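Local coordinates for periplasmic protein TorT (Vibrio parahaemolyticus, PDB 3O1I) that probably binds a small ligand in the periplasm and relays its presence to a sensor partner, as TorT proteins do in trimethylamine N-oxide sensing, at residues Lys132-Arg146 / Asn164-Asn177. Sequence-based numbering, arbitrary orientation.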
loop_
_atom_site.group_PDB
_atom_site.type_symbol
_atom_site.label_atom_id
_atom_site.label_comp_id
_atom_site.label_asym_id
_atom_site.label_seq_id
_atom_site.Cartn_x
_atom_site.Cartn_y
_atom_site.Cartn_z
ATOM N N LYS D 132 -7.495 24.152 -45.817
ATOM C CA LYS D 132 -6.454 25.146 -46.015
ATOM C C LYS D 132 -7.101 26.506 -46.213
ATOM O O LYS D 132 -7.998 26.667 -47.043
ATOM C CB LYS D 132 -5.603 24.802 -47.242
ATOM C CG LYS D 132 -4.469 25.783 -47.499
ATOM C CD LYS D 132 -3.506 25.804 -46.324
ATOM C CE LYS D 132 -2.540 26.969 -46.409
ATOM N NZ LYS D 132 -1.660 27.029 -45.207
ATOM N N GLY D 133 -6.653 27.479 -45.432
ATOM C CA GLY D 133 -7.191 28.819 -45.538
ATOM C C GLY D 133 -8.320 29.065 -44.566
ATOM O O GLY D 133 -8.509 30.184 -44.109
ATOM N N SER D 134 -9.075 28.025 -44.240
ATOM C CA SER D 134 -10.190 28.180 -43.315
ATOM C C SER D 134 -9.808 29.047 -42.107
ATOM O O SER D 134 -10.657 29.731 -41.525
ATOM C CB SER D 134 -10.676 26.803 -42.847
ATOM O OG SER D 134 -11.763 26.923 -41.941
ATOM N N GLY D 135 -8.522 29.019 -41.754
ATOM C CA GLY D 135 -8.022 29.786 -40.624
ATOM C C GLY D 135 -7.113 28.943 -39.748
ATOM O O GLY D 135 -7.558 27.939 -39.188
ATOM N N LYS D 136 -5.847 29.340 -39.627
ATOM C CA LYS D 136 -4.885 28.600 -38.814
ATOM C C LYS D 136 -5.494 28.058 -37.532
ATOM O O LYS D 136 -5.989 28.814 -36.699
ATOM C CB LYS D 136 -3.686 29.479 -38.459
ATOM C CG LYS D 136 -2.757 28.832 -37.440
ATOM C CD LYS D 136 -1.396 29.501 -37.396
ATOM C CE LYS D 136 -0.479 28.787 -36.415
ATOM N NZ LYS D 136 0.896 29.342 -36.465
ATOM N N THR D 137 -5.446 26.740 -37.374
ATOM C CA THR D 137 -6.001 26.087 -36.199
ATOM C C THR D 137 -4.896 25.384 -35.415
ATOM O O THR D 137 -4.289 24.433 -35.905
ATOM C CB THR D 137 -7.077 25.054 -36.615
ATOM O OG1 THR D 137 -8.084 25.701 -37.404
ATOM C CG2 THR D 137 -7.733 24.431 -35.395
ATOM N N ASN D 138 -4.630 25.858 -34.200
ATOM C CA ASN D 138 -3.598 25.259 -33.356
ATOM C C ASN D 138 -4.151 24.047 -32.617
ATOM O O ASN D 138 -5.183 24.123 -31.944
ATOM C CB ASN D 138 -3.049 26.288 -32.361
ATOM C CG ASN D 138 -2.237 27.379 -33.044
ATOM O OD1 ASN D 138 -1.312 27.093 -33.803
ATOM N ND2 ASN D 138 -2.580 28.633 -32.776
ATOM N N ILE D 139 -3.452 22.924 -32.751
ATOM C CA ILE D 139 -3.881 21.676 -32.136
ATOM C C ILE D 139 -2.800 21.089 -31.211
ATOM O O ILE D 139 -1.607 21.368 -31.371
ATOM C CB ILE D 139 -4.256 20.654 -33.249
ATOM C CG1 ILE D 139 -4.967 19.446 -32.642
ATOM C CG2 ILE D 139 -2.995 20.223 -34.012
ATOM C CD1 ILE D 139 -5.246 18.333 -33.634
ATOM N N ALA D 140 -3.227 20.277 -30.246
ATOM C CA ALA D 140 -2.307 19.655 -29.293
ATOM C C ALA D 140 -2.353 18.134 -29.364
ATOM O O ALA D 140 -3.419 17.546 -29.229
ATOM C CB ALA D 140 -2.642 20.112 -27.879
ATOM N N LEU D 141 -1.192 17.505 -29.543
ATOM C CA LEU D 141 -1.100 16.046 -29.649
ATOM C C LEU D 141 -0.756 15.291 -28.369
ATOM O O LEU D 141 0.345 15.407 -27.867
ATOM C CB LEU D 141 -0.075 15.661 -30.728
ATOM C CG LEU D 141 -0.552 15.611 -32.185
ATOM C CD1 LEU D 141 0.640 15.467 -33.132
ATOM C CD2 LEU D 141 -1.509 14.441 -32.345
ATOM N N LEU D 142 -1.699 14.509 -27.855
ATOM C CA LEU D 142 -1.463 13.712 -26.651
ATOM C C LEU D 142 -1.755 12.249 -26.974
ATOM O O LEU D 142 -2.704 11.654 -26.467
ATOM C CB LEU D 142 -2.356 14.179 -25.499
ATOM C CG LEU D 142 -2.272 15.657 -25.103
ATOM C CD1 LEU D 142 -3.110 15.867 -23.854
ATOM C CD2 LEU D 142 -0.833 16.075 -24.859
ATOM N N LEU D 143 -0.907 11.676 -27.817
ATOM C CA LEU D 143 -1.048 10.304 -28.276
ATOM C C LEU D 143 -0.781 9.224 -27.241
ATOM O O LEU D 143 -1.643 8.387 -26.983
ATOM C CB LEU D 143 -0.151 10.100 -29.494
ATOM C CG LEU D 143 -0.487 11.111 -30.596
ATOM C CD1 LEU D 143 0.468 10.949 -31.777
ATOM C CD2 LEU D 143 -1.943 10.921 -31.014
ATOM N N GLY D 144 0.409 9.232 -26.652
ATOM C CA GLY D 144 0.724 8.227 -25.654
ATOM C C GLY D 144 2.214 8.094 -25.425
ATOM O O GLY D 144 2.948 9.071 -25.582
ATOM N N PRO D 145 2.695 6.894 -25.062
ATOM C CA PRO D 145 4.119 6.649 -24.810
ATOM C C PRO D 145 5.071 6.927 -25.987
ATOM O O PRO D 145 5.026 7.994 -26.598
ATOM C CB PRO D 145 4.133 5.188 -24.343
ATOM C CG PRO D 145 2.924 4.605 -24.999
ATOM C CD PRO D 145 1.902 5.677 -24.825
ATOM N N ARG D 146 5.945 5.971 -26.287
ATOM C CA ARG D 146 6.906 6.119 -27.377
ATOM C C ARG D 146 7.192 4.806 -28.099
ATOM O O ARG D 146 8.318 4.559 -28.534
ATOM C CB ARG D 146 8.218 6.708 -26.860
ATOM C CG ARG D 146 8.242 8.228 -26.755
ATOM C CD ARG D 146 8.281 8.894 -28.137
ATOM N NE ARG D 146 9.426 8.455 -28.937
ATOM C CZ ARG D 146 9.762 8.963 -30.122
ATOM N NH1 ARG D 146 9.045 9.943 -30.662
ATOM N NH2 ARG D 146 10.815 8.487 -30.774
ATOM N N ASN D 164 -1.805 19.025 -45.895
ATOM C CA ASN D 164 -2.236 20.107 -46.769
ATOM C C ASN D 164 -3.552 20.729 -46.322
ATOM O O ASN D 164 -4.598 20.534 -46.938
ATOM C CB ASN D 164 -2.333 19.619 -48.219
ATOM C CG ASN D 164 -0.983 19.174 -48.782
ATOM O OD1 ASN D 164 0.012 19.897 -48.691
ATOM N ND2 ASN D 164 -0.951 17.985 -49.375
ATOM N N SER D 165 -3.482 21.485 -45.234
ATOM C CA SER D 165 -4.646 22.156 -44.680
ATOM C C SER D 165 -4.168 23.211 -43.688
ATOM O O SER D 165 -2.964 23.374 -43.482
ATOM C CB SER D 165 -5.567 21.147 -43.993
ATOM O OG SER D 165 -4.864 20.380 -43.037
ATOM N N ASP D 166 -5.104 23.926 -43.075
ATOM C CA ASP D 166 -4.741 24.972 -42.125
ATOM C C ASP D 166 -4.827 24.531 -40.664
ATOM O O ASP D 166 -5.511 25.140 -39.841
ATOM C CB ASP D 166 -5.598 26.219 -42.380
ATOM C CG ASP D 166 -4.806 27.343 -43.046
ATOM O OD1 ASP D 166 -3.879 27.043 -43.832
ATOM O OD2 ASP D 166 -5.114 28.527 -42.787
ATOM N N ILE D 167 -4.107 23.460 -40.357
ATOM C CA ILE D 167 -4.059 22.912 -39.014
ATOM C C ILE D 167 -2.598 22.867 -38.587
ATOM O O ILE D 167 -1.779 22.220 -39.239
ATOM C CB ILE D 167 -4.673 21.498 -38.987
ATOM C CG1 ILE D 167 -6.192 21.617 -39.079
ATOM C CG2 ILE D 167 -4.247 20.755 -37.733
ATOM C CD1 ILE D 167 -6.896 20.314 -39.162
ATOM N N HIS D 168 -2.279 23.576 -37.506
ATOM C CA HIS D 168 -0.917 23.629 -36.985
ATOM C C HIS D 168 -0.841 22.844 -35.680
ATOM O O HIS D 168 -1.810 22.796 -34.920
ATOM C CB HIS D 168 -0.511 25.084 -36.717
ATOM C CG HIS D 168 0.924 25.252 -36.321
ATOM N ND1 HIS D 168 1.955 25.189 -37.233
ATOM C CD2 HIS D 168 1.501 25.468 -35.114
ATOM C CE1 HIS D 168 3.106 25.360 -36.606
ATOM N NE2 HIS D 168 2.858 25.529 -35.319
ATOM N N ILE D 169 0.306 22.221 -35.431
ATOM C CA ILE D 169 0.507 21.473 -34.196
ATOM C C ILE D 169 1.328 22.373 -33.270
ATOM O O ILE D 169 2.464 22.736 -33.593
ATOM C CB ILE D 169 1.277 20.156 -34.436
ATOM C CG1 ILE D 169 0.589 19.333 -35.526
ATOM C CG2 ILE D 169 1.310 19.333 -33.160
ATOM C CD1 ILE D 169 1.270 18.002 -35.809
ATOM N N VAL D 170 0.741 22.762 -32.141
ATOM C CA VAL D 170 1.438 23.619 -31.190
ATOM C C VAL D 170 2.593 22.817 -30.627
ATOM O O VAL D 170 3.708 23.318 -30.495
ATOM C CB VAL D 170 0.518 24.051 -30.038
ATOM C CG1 VAL D 170 1.296 24.872 -29.025
ATOM C CG2 VAL D 170 -0.639 24.860 -30.585
ATOM N N ASP D 171 2.310 21.563 -30.296
ATOM C CA ASP D 171 3.317 20.664 -29.769
ATOM C C ASP D 171 2.711 19.291 -29.513
ATOM O O ASP D 171 1.543 19.040 -29.819
ATOM C CB ASP D 171 3.922 21.219 -28.473
ATOM C CG ASP D 171 5.431 20.970 -28.376
ATOM O OD1 ASP D 171 6.010 21.216 -27.296
ATOM O OD2 ASP D 171 6.042 20.535 -29.384
ATOM N N SER D 172 3.521 18.405 -28.950
ATOM C CA SER D 172 3.082 17.053 -28.659
ATOM C C SER D 172 3.688 16.587 -27.338
ATOM O O SER D 172 4.876 16.780 -27.096
ATOM C CB SER D 172 3.510 16.122 -29.792
ATOM O OG SER D 172 2.969 14.823 -29.620
ATOM N N PHE D 173 2.867 15.978 -26.488
ATOM C CA PHE D 173 3.338 15.489 -25.204
ATOM C C PHE D 173 3.184 13.986 -25.080
ATOM O O PHE D 173 2.098 13.438 -25.231
ATOM C CB PHE D 173 2.597 16.190 -24.058
ATOM C CG PHE D 173 2.728 17.681 -24.087
ATOM C CD1 PHE D 173 1.773 18.464 -24.725
ATOM C CD2 PHE D 173 3.859 18.299 -23.569
ATOM C CE1 PHE D 173 1.942 19.837 -24.846
ATOM C CE2 PHE D 173 4.035 19.673 -23.686
ATOM C CZ PHE D 173 3.076 20.441 -24.329
ATOM N N TRP D 174 4.294 13.324 -24.788
ATOM C CA TRP D 174 4.305 11.884 -24.642
ATOM C C TRP D 174 4.287 11.490 -23.171
ATOM O O TRP D 174 4.781 12.217 -22.318
ATOM C CB TRP D 174 5.543 11.318 -25.330
ATOM C CG TRP D 174 5.745 11.874 -26.700
ATOM C CD1 TRP D 174 6.559 12.915 -27.059
ATOM C CD2 TRP D 174 5.080 11.453 -27.894
ATOM N NE1 TRP D 174 6.439 13.168 -28.404
ATOM C CE2 TRP D 174 5.538 12.288 -28.943
ATOM C CE3 TRP D 174 4.142 10.453 -28.183
ATOM C CZ2 TRP D 174 5.084 12.150 -30.266
ATOM C CZ3 TRP D 174 3.692 10.317 -29.496
ATOM C CH2 TRP D 174 4.165 11.163 -30.521
ATOM N N ALA D 175 3.710 10.334 -22.887
ATOM C CA ALA D 175 3.614 9.828 -21.530
ATOM C C ALA D 175 2.822 8.546 -21.589
ATOM O O ALA D 175 1.953 8.389 -22.436
ATOM C CB ALA D 175 2.907 10.826 -20.647
ATOM N N ASP D 176 3.107 7.628 -20.680
ATOM C CA ASP D 176 2.394 6.365 -20.671
ATOM C C ASP D 176 0.878 6.586 -20.618
ATOM O O ASP D 176 0.403 7.653 -20.231
ATOM C CB ASP D 176 2.874 5.526 -19.489
ATOM C CG ASP D 176 4.396 5.398 -19.449
ATOM O OD1 ASP D 176 5.002 5.010 -20.474
ATOM O OD2 ASP D 176 4.992 5.680 -18.388
ATOM N N ASN D 177 0.108 5.582 -21.013
ATOM C CA ASN D 177 -1.333 5.752 -21.005
ATOM C C ASN D 177 -1.980 5.482 -19.666
ATOM O O ASN D 177 -2.806 4.588 -19.515
ATOM C CB ASN D 177 -1.987 4.909 -22.105
ATOM C CG ASN D 177 -1.611 5.392 -23.501
ATOM O OD1 ASN D 177 -1.659 6.595 -23.793
ATOM N ND2 ASN D 177 -1.235 4.456 -24.369
#
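Asp-166 sets its carboxylate against the loop that begins with Lys-132 and Gly-133, and gives up more surface here than any other residue. Its OD1 forms a salt bridge with Lys-132 NZ, though the modelled place of OD1 is uncertain. The carbonyl of Asp-166 starts the strand pairing: its O accepts Thr-137 N at 2.9 Å. Thr-137 OG1 turns back to Gly-135 O.

The ladder then runs through His-168 N to Thr-137 O (2.7 Å), Ile-139 N to His-168 O, and Val-170 N to Ile-139 O. Strands 137-142 and 167-172 belong to a right-handed beta-alpha-beta crossover through helix 152-163, as in the Rossmann-like lobes of periplasmic binding proteins. Strand 167-172 is an outer strand of its sheet within the chain. At Val-170 the backbone takes helical angles, and the register slips by one residue, as in a beta bulge. Leu-141 N therefore goes to Asp-171 O, and Leu-141 O accepts both Phe-173 N and Ser-172 OG.

On the face covered by helix 152-163, Leu-141 CD1 touches Ile-169 CD1 at 3.7 Å. Ile-139 CG2 packs against both Ile-167 and Ile-169. Leu-142 CD2 meets the edge of the Phe-173 ring, and both side chains touch helix 179-192.

Trp-174, the second large residue, lies beyond the other end of the strands. Its indole packs on the loop Leu-143 to Arg-146. Gly-144 O meets the indole edge in plane, 3.2 Å from Trp-174 CE3. Leu-143 runs alongside, its CB 3.8 Å from Trp-174 CZ3. Over one indole face lies Arg-146 CD, a CH-pi contact 4.2 Å from the centre of the five-membered ring of Trp-174. Ser-172 OG sits over the opposite face.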